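Local coordinates for DNA damage response protein Rtt109, putative (Neosartorya fumigata, PDB 5ZB9) that probably transfers the acetyl group of acetyl-CoA to lysine side chains of histone H3, as a nuclear enzyme linked to the DNA damage response, at residues His85-Phe90 / Val132-Ser137; Thr126-Gly131 / Leu321-Pro326; Val23-Ile28 / Leu57-Ser62. All coordinates share one frame; numbering follows the deposited sequence.

Contact 1: residues His85-Phe90 / Val132-Ser137; sequences HLTTIF and VRLMVS
Thr-88 and Met-135 run alongside each other in the same direction, on adjacent parallel strands of a beta-alpha-beta crossover whose connecting helix is 111-127. The thioether chain runs out extended and then bends at its last torsion (chi3 78°), which sets CE of Met-135 against both branches of Thr-88, CG2 and OG1, each at 3.6 Å. A flexible, unbranched methionine suits this place, because its end can turn onto a short beta-branched neighbour.

On the other face of the sheet Leu-134 spreads its two methyls over one strand: CD1 lies 3.7 Å from CG2 of Thr-87, and CD2 meets CD1 of Ile-89 at 4.1 Å. Val-124 of helix 111-127 covers Leu-134, Ile-89 and Val-136; the last two are beta-branched and favour strands, while Leu-134 adds apolar bulk. Beside Thr-88, CD1 of Leu-86 rests 4.0 Å from CG of Arg-133, whose guanidinium turns off to Asn-324 and the carbonyl of Val-332.

Four backbone bonds tie the strands, through N and O of Thr-87 and of Ile-89. N of Arg-133 and O of His-85 are 4.0 Å apart, and a water bridges them, accepting from that N and donating to that O, each at 3.0 Å.

Contact 2: residues Thr126-Gly131 / Leu321-Pro326; sequences THQRPG and LVINPP
Gly-131 and Pro-325 mark the closest backbone approach, with CA atoms 5.9 Å apart, where the loop leaving helix 111-127 passes the end of strand 317-324. CG of Pro-325 comes up against the peptide backbone of the glycine, 3.9 Å from its C and 4.0 Å from its N. Gly-131 has a positive phi of 74°, a conformation that glycine adopts readily. Proline is equally at home on the facing side: its nitrogen carries no hydrogen to donate to a neighbouring strand, which fits the point where the strand gives way to loop, and its ring offers a compact apolar surface.

Gln-128 supplies the other half of the contact. Its CG stands anti to the backbone N (chi1 -178°), and a bend at chi2 (64°) turns the amide carbon CD toward the strand. There the amide has its face over CB of Pro-325 and its edge toward CG2 of Ile-323: CD of Gln-128 lies 4.3 Å from CB of Pro-325 and 4.9 Å from CG2 of Ile-323. The long, flexible glutamine can span from the loop to the strand, and the contact is one of van der Waals packing. It is small, burying 180 Å² in all.

Arg-129 turns away from the strand and gives its NH2 to the carbonyl of Thr-83 and to the hydroxyl of Thr-87. Strand 133-140, the sheet neighbour of 317-324, is common to both sides: Leu-134 touches Gln-128 and Ile-323 and bonds to the backbone of the latter. On its farther side strand 317-324 pairs with strand 202-208, where Ile-323 packs on Ala-203, so the loop after the helix comes down on the end of an interior strand of the sheet.

Contact 3: residues Val23-Ile28 / Leu57-Ser62; sequences VTIRHI and LAVSIS
In Ser-60, OG sits in the crowded position between its own N and carbonyl carbon (chi1 53°); facing it, Arg-26 has its CG anti to the carbonyl carbon (chi1 -65°) and runs extended to NE. The extended chain carries the guanidinium out from the backbone, where NH1 of Arg-26 lies 3.6 Å from OG of Ser-60, which is at the edge of the guanidinium, near its plane. On the opposite face of this pair of antiparallel strands, 22-35 and 50-61 of the mixed sheet, CD1 of Leu-57 packs 3.8 Å from CB of Ile-25.

Thr-24 with Ser-60 and Arg-26 with Ala-58 are hydrogen-bonded pairs, each with a bond in both directions; N of Thr-24 reaches O of Ser-60 at 2.7 Å. Ile-25 and Val-59 form the non-hydrogen-bonded pair between them, side by side, with their CG2 atoms 4.2 Å apart. The branched, apolar residues of this face suit a helix-covered surface; Ile-115 of helix 111-127 touches Val-59 and Leu-57. Ala-58, on the polar face, is small enough to lie with Arg-26 under Trp-449 of helix 439-457.

A water ties that face together, donating to O of Ala-58 at 3.0 Å and to OG of Ser-60 at 2.9 Å, and accepting weakly from NH1 of Arg-26. Glu-70 completes the cluster, with a salt bridge to NH1 and a hydrogen bond to the serine hydroxyl. Its carboxylate offsets the arginine's charge in the interior, and the arginine in turn probably favours Glu-70 in its ionised form.

How the contacts relate
All three contacts belong to one mixed sheet. Contact 3 comes first along the chain, closing before the others open, in the part of the sheet where strands 22-35 and 50-61 pair. Contacts 1 and 2 alternate in sequence and touch, their centres about 7 Å apart: helix 111-127 links the strands of contact 1 and runs out into the loop of contact 2, and strands 133-140 and 317-324 are sheet neighbours. Contact 3 lies about 26 and 27 Å from them, centre to centre. Strand 71-82 bridges the distance, pairing with 50-61 and 86-96, while helix 111-127 packs on both regions and carries Leu-112, a CoA-binding residue.

Contact 1: residues His85-Phe90 / Val132-Ser137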
loop_
_atom_site.group_PDB
_atom_site.type_symbol
_atom_site.label_atom_id
_atom_site.label_comp_id
_atom_site.label_asym_id
_atom_site.label_seq_id
_atom_site.Cartn_x
_atom_site.Cartn_y
_atom_site.Cartn_z
ATOM N N HIS A 85 -1.518 4.450 -17.729
ATOM C CA HIS A 85 -2.490 5.407 -17.187
ATOM C C HIS A 85 -2.676 5.403 -15.666
ATOM O O HIS A 85 -3.439 6.214 -15.134
ATOM C CB HIS A 85 -3.846 5.183 -17.857
ATOM C CG HIS A 85 -3.824 5.413 -19.335
ATOM N ND1 HIS A 85 -3.388 6.595 -19.896
ATOM C CD2 HIS A 85 -4.169 4.609 -20.368
ATOM C CE1 HIS A 85 -3.472 6.511 -21.211
ATOM N NE2 HIS A 85 -3.944 5.317 -21.524
ATOM N N LEU A 86 -1.976 4.520 -14.962
ATOM C CA LEU A 86 -2.109 4.459 -13.510
ATOM C C LEU A 86 -0.815 4.053 -12.817
ATOM O O LEU A 86 -0.155 3.098 -13.233
ATOM C CB LEU A 86 -3.222 3.484 -13.121
ATOM C CG LEU A 86 -3.596 3.369 -11.643
ATOM C CD1 LEU A 86 -4.157 4.690 -11.098
ATOM C CD2 LEU A 86 -4.589 2.229 -11.442
ATOM N N THR A 87 -0.453 4.798 -11.771
ATOM C CA THR A 87 0.564 4.359 -10.819
ATOM C C THR A 87 -0.134 3.863 -9.558
ATOM O O THR A 87 -0.979 4.559 -8.991
ATOM C CB THR A 87 1.549 5.478 -10.426
ATOM O OG1 THR A 87 2.198 5.991 -11.591
ATOM C CG2 THR A 87 2.608 4.940 -9.460
ATOM N N THR A 88 0.219 2.661 -9.118
ATOM C CA THR A 88 -0.370 2.115 -7.905
ATOM C C THR A 88 0.692 1.800 -6.874
ATOM O O THR A 88 1.580 0.988 -7.111
ATOM C CB THR A 88 -1.186 0.844 -8.189
ATOM O OG1 THR A 88 -2.239 1.158 -9.105
ATOM C CG2 THR A 88 -1.796 0.311 -6.900
ATOM N N ILE A 89 0.587 2.453 -5.726
ATOM C CA ILE A 89 1.466 2.173 -4.609
ATOM C C ILE A 89 0.743 1.300 -3.571
ATOM O O ILE A 89 -0.156 1.759 -2.862
ATOM C CB ILE A 89 1.962 3.471 -3.984
ATOM C CG1 ILE A 89 2.716 4.289 -5.044
ATOM C CG2 ILE A 89 2.865 3.187 -2.803
ATOM C CD1 ILE A 89 3.291 5.573 -4.516
ATOM N N PHE A 90 1.135 0.029 -3.508
ATOM C CA PHE A 90 0.434 -0.947 -2.687
ATOM C C PHE A 90 1.288 -1.450 -1.538
ATOM O O PHE A 90 2.418 -1.891 -1.747
ATOM C CB PHE A 90 -0.020 -2.137 -3.542
ATOM C CG PHE A 90 -0.605 -3.265 -2.744
ATOM C CD1 PHE A 90 -1.869 -3.153 -2.189
ATOM C CD2 PHE A 90 0.108 -4.436 -2.548
ATOM C CE1 PHE A 90 -2.415 -4.196 -1.446
ATOM C CE2 PHE A 90 -0.431 -5.481 -1.809
ATOM C CZ PHE A 90 -1.694 -5.360 -1.257
ATOM N N VAL A 132 -0.576 11.677 -14.928
ATOM C CA VAL A 132 -0.979 10.297 -14.662
ATOM C C VAL A 132 -1.526 10.104 -13.248
ATOM O O VAL A 132 -0.844 10.388 -12.262
ATOM C CB VAL A 132 0.192 9.328 -14.873
ATOM C CG1 VAL A 132 -0.216 7.904 -14.492
ATOM C CG2 VAL A 132 0.676 9.395 -16.315
ATOM N N ARG A 133 -2.761 9.621 -13.162
ATOM C CA ARG A 133 -3.389 9.297 -11.884
ATOM C C ARG A 133 -2.520 8.348 -11.046
ATOM O O ARG A 133 -1.939 7.391 -11.573
ATOM C CB ARG A 133 -4.772 8.682 -12.124
ATOM C CG ARG A 133 -5.567 8.418 -10.862
ATOM C CD ARG A 133 -7.010 8.060 -11.173
ATOM N NE ARG A 133 -7.820 9.243 -11.441
ATOM C CZ ARG A 133 -8.537 9.429 -12.544
ATOM N NH1 ARG A 133 -8.551 8.501 -13.493
ATOM N NH2 ARG A 133 -9.246 10.540 -12.696
ATOM N N LEU A 134 -2.409 8.637 -9.749
ATOM C CA LEU A 134 -1.657 7.790 -8.826
ATOM C C LEU A 134 -2.532 7.334 -7.656
ATOM O O LEU A 134 -3.303 8.116 -7.089
ATOM C CB LEU A 134 -0.422 8.519 -8.297
ATOM C CG LEU A 134 0.510 7.692 -7.404
ATOM C CD1 LEU A 134 1.943 8.109 -7.638
ATOM C CD2 LEU A 134 0.164 7.817 -5.917
ATOM N N MET A 135 -2.393 6.065 -7.288
ATOM C CA MET A 135 -3.190 5.482 -6.217
ATOM C C MET A 135 -2.326 4.850 -5.124
ATOM O O MET A 135 -1.359 4.139 -5.414
ATOM C CB MET A 135 -4.141 4.433 -6.792
ATOM C CG MET A 135 -4.903 3.666 -5.744
ATOM S SD MET A 135 -6.198 2.632 -6.441
ATOM C CE MET A 135 -5.246 1.251 -7.064
ATOM N N VAL A 136 -2.667 5.125 -3.870
ATOM C CA VAL A 136 -2.100 4.382 -2.755
ATOM C C VAL A 136 -3.167 3.438 -2.241
ATOM O O VAL A 136 -4.303 3.843 -2.008
ATOM C CB VAL A 136 -1.611 5.293 -1.616
ATOM C CG1 VAL A 136 -1.041 4.455 -0.472
ATOM C CG2 VAL A 136 -0.574 6.263 -2.131
ATOM N N SER A 137 -2.807 2.175 -2.067
ATOM C CA SER A 137 -3.790 1.181 -1.709
ATOM C C SER A 137 -3.240 0.170 -0.707
ATOM O O SER A 137 -2.033 -0.065 -0.636
ATOM C CB SER A 137 -4.288 0.466 -2.975
ATOM O OG SER A 137 -5.351 -0.431 -2.681
HETATM O O HOH W 1 -4.403 8.966 -15.638
HETATM O O HOH W 2 1.517 9.211 -11.415
#

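Contact 2: residues Thr126-Gly131 / Leu321-Pro326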
loop_
_atom_site.group_PDB
_atom_site.type_symbol
_atom_site.label_atom_id
_atom_site.label_comp_id
_atom_site.label_asym_id
_atom_site.label_seq_id
_atom_site.Cartn_x
_atom_site.Cartn_y
_atom_site.Cartn_z
ATOM N N THR A 126 8.174 10.473 -5.494
ATOM C CA THR A 126 9.174 10.034 -6.460
ATOM C C THR A 126 8.624 9.166 -7.585
ATOM O O THR A 126 9.364 8.805 -8.489
ATOM C CB THR A 126 10.308 9.242 -5.770
ATOM O OG1 THR A 126 9.770 8.064 -5.168
ATOM C CG2 THR A 126 10.982 10.075 -4.697
ATOM N N HIS A 127 7.344 8.817 -7.540
ATOM C CA HIS A 127 6.782 7.956 -8.580
ATOM C C HIS A 127 5.612 8.617 -9.271
ATOM O O HIS A 127 5.072 8.096 -10.247
ATOM C CB HIS A 127 6.378 6.601 -7.996
ATOM C CG HIS A 127 7.549 5.789 -7.557
ATOM N ND1 HIS A 127 8.122 4.820 -8.350
ATOM C CD2 HIS A 127 8.300 5.848 -6.434
ATOM C CE1 HIS A 127 9.157 4.295 -7.720
ATOM N NE2 HIS A 127 9.287 4.900 -6.555
ATOM N N GLN A 128 5.238 9.777 -8.755
ATOM C CA GLN A 128 4.257 10.635 -9.394
ATOM C C GLN A 128 4.706 11.023 -10.804
ATOM O O GLN A 128 5.776 11.584 -10.982
ATOM C CB GLN A 128 4.034 11.885 -8.542
ATOM C CG GLN A 128 2.994 12.831 -9.092
ATOM C CD GLN A 128 1.624 12.207 -9.123
ATOM O OE1 GLN A 128 1.207 11.644 -10.140
ATOM N NE2 GLN A 128 0.908 12.299 -8.004
ATOM N N ARG A 129 3.893 10.708 -11.803
ATOM C CA ARG A 129 4.169 11.116 -13.177
ATOM C C ARG A 129 3.203 12.220 -13.574
ATOM O O ARG A 129 2.054 12.216 -13.139
ATOM C CB ARG A 129 4.038 9.941 -14.141
ATOM C CG ARG A 129 5.205 8.980 -14.136
ATOM C CD ARG A 129 4.945 7.848 -15.109
ATOM N NE ARG A 129 4.008 6.879 -14.561
ATOM C CZ ARG A 129 3.203 6.111 -15.289
ATOM N NH1 ARG A 129 3.197 6.212 -16.611
ATOM N NH2 ARG A 129 2.393 5.246 -14.690
ATOM N N PRO A 130 3.667 13.173 -14.398
ATOM C CA PRO A 130 2.825 14.277 -14.881
ATOM C C PRO A 130 1.610 13.789 -15.661
ATOM O O PRO A 130 1.753 12.995 -16.593
ATOM C CB PRO A 130 3.766 15.065 -15.796
ATOM C CG PRO A 130 5.135 14.714 -15.326
ATOM C CD PRO A 130 5.058 13.293 -14.867
ATOM N N GLY A 131 0.428 14.257 -15.276
ATOM C CA GLY A 131 -0.799 13.885 -15.955
ATOM C C GLY A 131 -1.312 12.473 -15.699
ATOM O O GLY A 131 -2.375 12.108 -16.196
ATOM N N LEU A 321 -6.358 5.541 -1.733
ATOM C CA LEU A 321 -6.136 6.969 -1.791
ATOM C C LEU A 321 -5.885 7.333 -3.243
ATOM O O LEU A 321 -4.884 6.909 -3.828
ATOM C CB LEU A 321 -4.958 7.382 -0.909
ATOM C CG LEU A 321 -4.498 8.829 -1.094
ATOM C CD1 LEU A 321 -5.587 9.811 -0.647
ATOM C CD2 LEU A 321 -3.197 9.065 -0.351
ATOM N N VAL A 322 -6.803 8.081 -3.843
ATOM C CA VAL A 322 -6.666 8.408 -5.262
ATOM C C VAL A 322 -6.251 9.864 -5.456
ATOM O O VAL A 322 -6.974 10.797 -5.066
ATOM C CB VAL A 322 -7.969 8.137 -6.046
ATOM C CG1 VAL A 322 -7.783 8.462 -7.521
ATOM C CG2 VAL A 322 -8.403 6.688 -5.869
ATOM N N ILE A 323 -5.077 10.039 -6.059
ATOM C CA ILE A 323 -4.479 11.352 -6.262
ATOM C C ILE A 323 -4.554 11.784 -7.727
ATOM O O ILE A 323 -4.041 11.104 -8.616
ATOM C CB ILE A 323 -3.006 11.367 -5.802
ATOM C CG1 ILE A 323 -2.923 11.124 -4.292
ATOM C CG2 ILE A 323 -2.324 12.680 -6.195
ATOM C CD1 ILE A 323 -1.527 10.846 -3.779
ATOM N N ASN A 324 -5.196 12.920 -7.976
ATOM C CA ASN A 324 -5.289 13.443 -9.334
ATOM C C ASN A 324 -4.372 14.637 -9.496
ATOM O O ASN A 324 -4.611 15.694 -8.915
ATOM C CB ASN A 324 -6.733 13.810 -9.680
ATOM C CG ASN A 324 -7.649 12.601 -9.686
ATOM O OD1 ASN A 324 -7.543 11.742 -10.555
ATOM N ND2 ASN A 324 -8.547 12.522 -8.706
ATOM N N PRO A 325 -3.302 14.464 -10.286
ATOM C CA PRO A 325 -2.265 15.476 -10.489
ATOM C C PRO A 325 -2.798 16.658 -11.306
ATOM O O PRO A 325 -3.881 16.542 -11.889
ATOM C CB PRO A 325 -1.187 14.702 -11.248
ATOM C CG PRO A 325 -1.968 13.749 -12.072
ATOM C CD PRO A 325 -3.097 13.302 -11.169
ATOM N N PRO A 326 -2.061 17.784 -11.336
ATOM C CA PRO A 326 -2.546 18.943 -12.092
ATOM C C PRO A 326 -2.820 18.603 -13.555
ATOM O O PRO A 326 -1.996 17.966 -14.212
ATOM C CB PRO A 326 -1.399 19.951 -11.962
ATOM C CG PRO A 326 -0.707 19.571 -10.694
ATOM C CD PRO A 326 -0.788 18.073 -10.645
#

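Contact 3: residues Val23-Ile28 / Leu57-Ser62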
loop_
_atom_site.group_PDB
_atom_site.type_symbol
_atom_site.label_atom_id
_atom_site.label_comp_id
_atom_site.label_asym_id
_atom_site.label_seq_id
_atom_site.Cartn_x
_atom_site.Cartn_y
_atom_site.Cartn_z
ATOM N N VAL A 23 17.170 6.475 14.665
ATOM C CA VAL A 23 16.958 5.156 14.083
ATOM C C VAL A 23 17.889 4.953 12.899
ATOM O O VAL A 23 18.488 5.902 12.398
ATOM C CB VAL A 23 15.496 4.960 13.619
ATOM C CG1 VAL A 23 14.534 5.085 14.796
ATOM C CG2 VAL A 23 15.153 5.964 12.522
ATOM N N THR A 24 18.003 3.713 12.450
ATOM C CA THR A 24 18.782 3.395 11.261
ATOM C C THR A 24 17.834 2.821 10.220
ATOM O O THR A 24 16.967 2.015 10.553
ATOM C CB THR A 24 19.907 2.386 11.568
ATOM O OG1 THR A 24 20.786 2.942 12.552
ATOM C CG2 THR A 24 20.696 2.038 10.312
ATOM N N ILE A 25 17.985 3.238 8.966
ATOM C CA ILE A 25 17.108 2.747 7.915
ATOM C C ILE A 25 17.868 2.039 6.802
ATOM O O ILE A 25 18.977 2.430 6.423
ATOM C CB ILE A 25 16.265 3.888 7.300
ATOM C CG1 ILE A 25 17.166 4.978 6.721
ATOM C CG2 ILE A 25 15.348 4.466 8.339
ATOM C CD1 ILE A 25 16.436 5.955 5.858
ATOM N N ARG A 26 17.260 0.979 6.292
ATOM C CA ARG A 26 17.767 0.303 5.117
ATOM C C ARG A 26 16.604 0.121 4.151
ATOM O O ARG A 26 15.642 -0.601 4.415
ATOM C CB ARG A 26 18.421 -1.033 5.481
ATOM C CG ARG A 26 19.669 -0.857 6.348
ATOM C CD ARG A 26 20.289 -2.178 6.815
ATOM N NE ARG A 26 21.541 -1.946 7.533
ATOM C CZ ARG A 26 21.634 -1.778 8.850
ATOM N NH1 ARG A 26 20.549 -1.828 9.609
ATOM N NH2 ARG A 26 22.814 -1.561 9.411
ATOM N N HIS A 27 16.692 0.829 3.041
ATOM C CA HIS A 27 15.687 0.793 2.016
ATOM C C HIS A 27 16.259 0.026 0.827
ATOM O O HIS A 27 17.207 0.474 0.189
ATOM C CB HIS A 27 15.290 2.226 1.645
ATOM C CG HIS A 27 14.405 2.329 0.443
ATOM N ND1 HIS A 27 14.253 3.503 -0.263
ATOM C CD2 HIS A 27 13.628 1.412 -0.181
ATOM C CE1 HIS A 27 13.422 3.305 -1.270
ATOM N NE2 HIS A 27 13.032 2.043 -1.244
ATOM N N ILE A 28 15.717 -1.147 0.538
ATOM C CA ILE A 28 16.193 -1.861 -0.630
ATOM C C ILE A 28 15.059 -1.948 -1.630
ATOM O O ILE A 28 13.894 -1.987 -1.255
ATOM C CB ILE A 28 16.740 -3.268 -0.280
ATOM C CG1 ILE A 28 15.642 -4.172 0.259
ATOM C CG2 ILE A 28 17.882 -3.169 0.742
ATOM C CD1 ILE A 28 16.129 -5.570 0.532
ATOM N N LEU A 57 11.532 -1.340 3.415
ATOM C CA LEU A 57 12.214 -0.505 4.380
ATOM C C LEU A 57 12.285 -1.218 5.713
ATOM O O LEU A 57 11.251 -1.553 6.296
ATOM C CB LEU A 57 11.498 0.842 4.546
ATOM C CG LEU A 57 11.969 1.716 5.716
ATOM C CD1 LEU A 57 13.401 2.203 5.503
ATOM C CD2 LEU A 57 11.031 2.899 5.937
ATOM N N ALA A 58 13.503 -1.458 6.188
ATOM C CA ALA A 58 13.709 -1.957 7.542
ATOM C C ALA A 58 14.222 -0.831 8.420
ATOM O O ALA A 58 15.129 -0.077 8.037
ATOM C CB ALA A 58 14.674 -3.127 7.552
ATOM N N VAL A 59 13.628 -0.705 9.597
ATOM C CA VAL A 59 14.018 0.345 10.515
ATOM C C VAL A 59 14.507 -0.291 11.801
ATOM O O VAL A 59 13.848 -1.162 12.362
ATOM C CB VAL A 59 12.858 1.314 10.811
ATOM C CG1 VAL A 59 13.327 2.441 11.723
ATOM C CG2 VAL A 59 12.289 1.870 9.506
ATOM N N SER A 60 15.677 0.135 12.254
ATOM C CA SER A 60 16.253 -0.430 13.460
ATOM C C SER A 60 16.698 0.666 14.408
ATOM O O SER A 60 16.811 1.833 14.028
ATOM C CB SER A 60 17.427 -1.355 13.121
ATOM O OG SER A 60 18.368 -0.691 12.293
ATOM N N ILE A 61 16.919 0.272 15.654
ATOM C CA ILE A 61 17.469 1.155 16.658
ATOM C C ILE A 61 18.697 0.512 17.283
ATOM O O ILE A 61 18.863 -0.705 17.229
ATOM C CB ILE A 61 16.446 1.465 17.748
ATOM C CG1 ILE A 61 15.961 0.164 18.384
ATOM C CG2 ILE A 61 15.291 2.250 17.168
ATOM C CD1 ILE A 61 15.105 0.368 19.595
ATOM N N SER A 62 19.555 1.338 17.865
ATOM C CA SER A 62 20.700 0.853 18.632
ATOM C C SER A 62 20.420 1.007 20.127
ATOM O O SER A 62 20.416 2.128 20.637
ATOM C CB SER A 62 21.977 1.615 18.249
ATOM O OG SER A 62 22.249 1.521 16.855
HETATM O O HOH W 3 20.419 3.797 15.196
HETATM O O HOH W 4 17.686 -0.880 9.449
#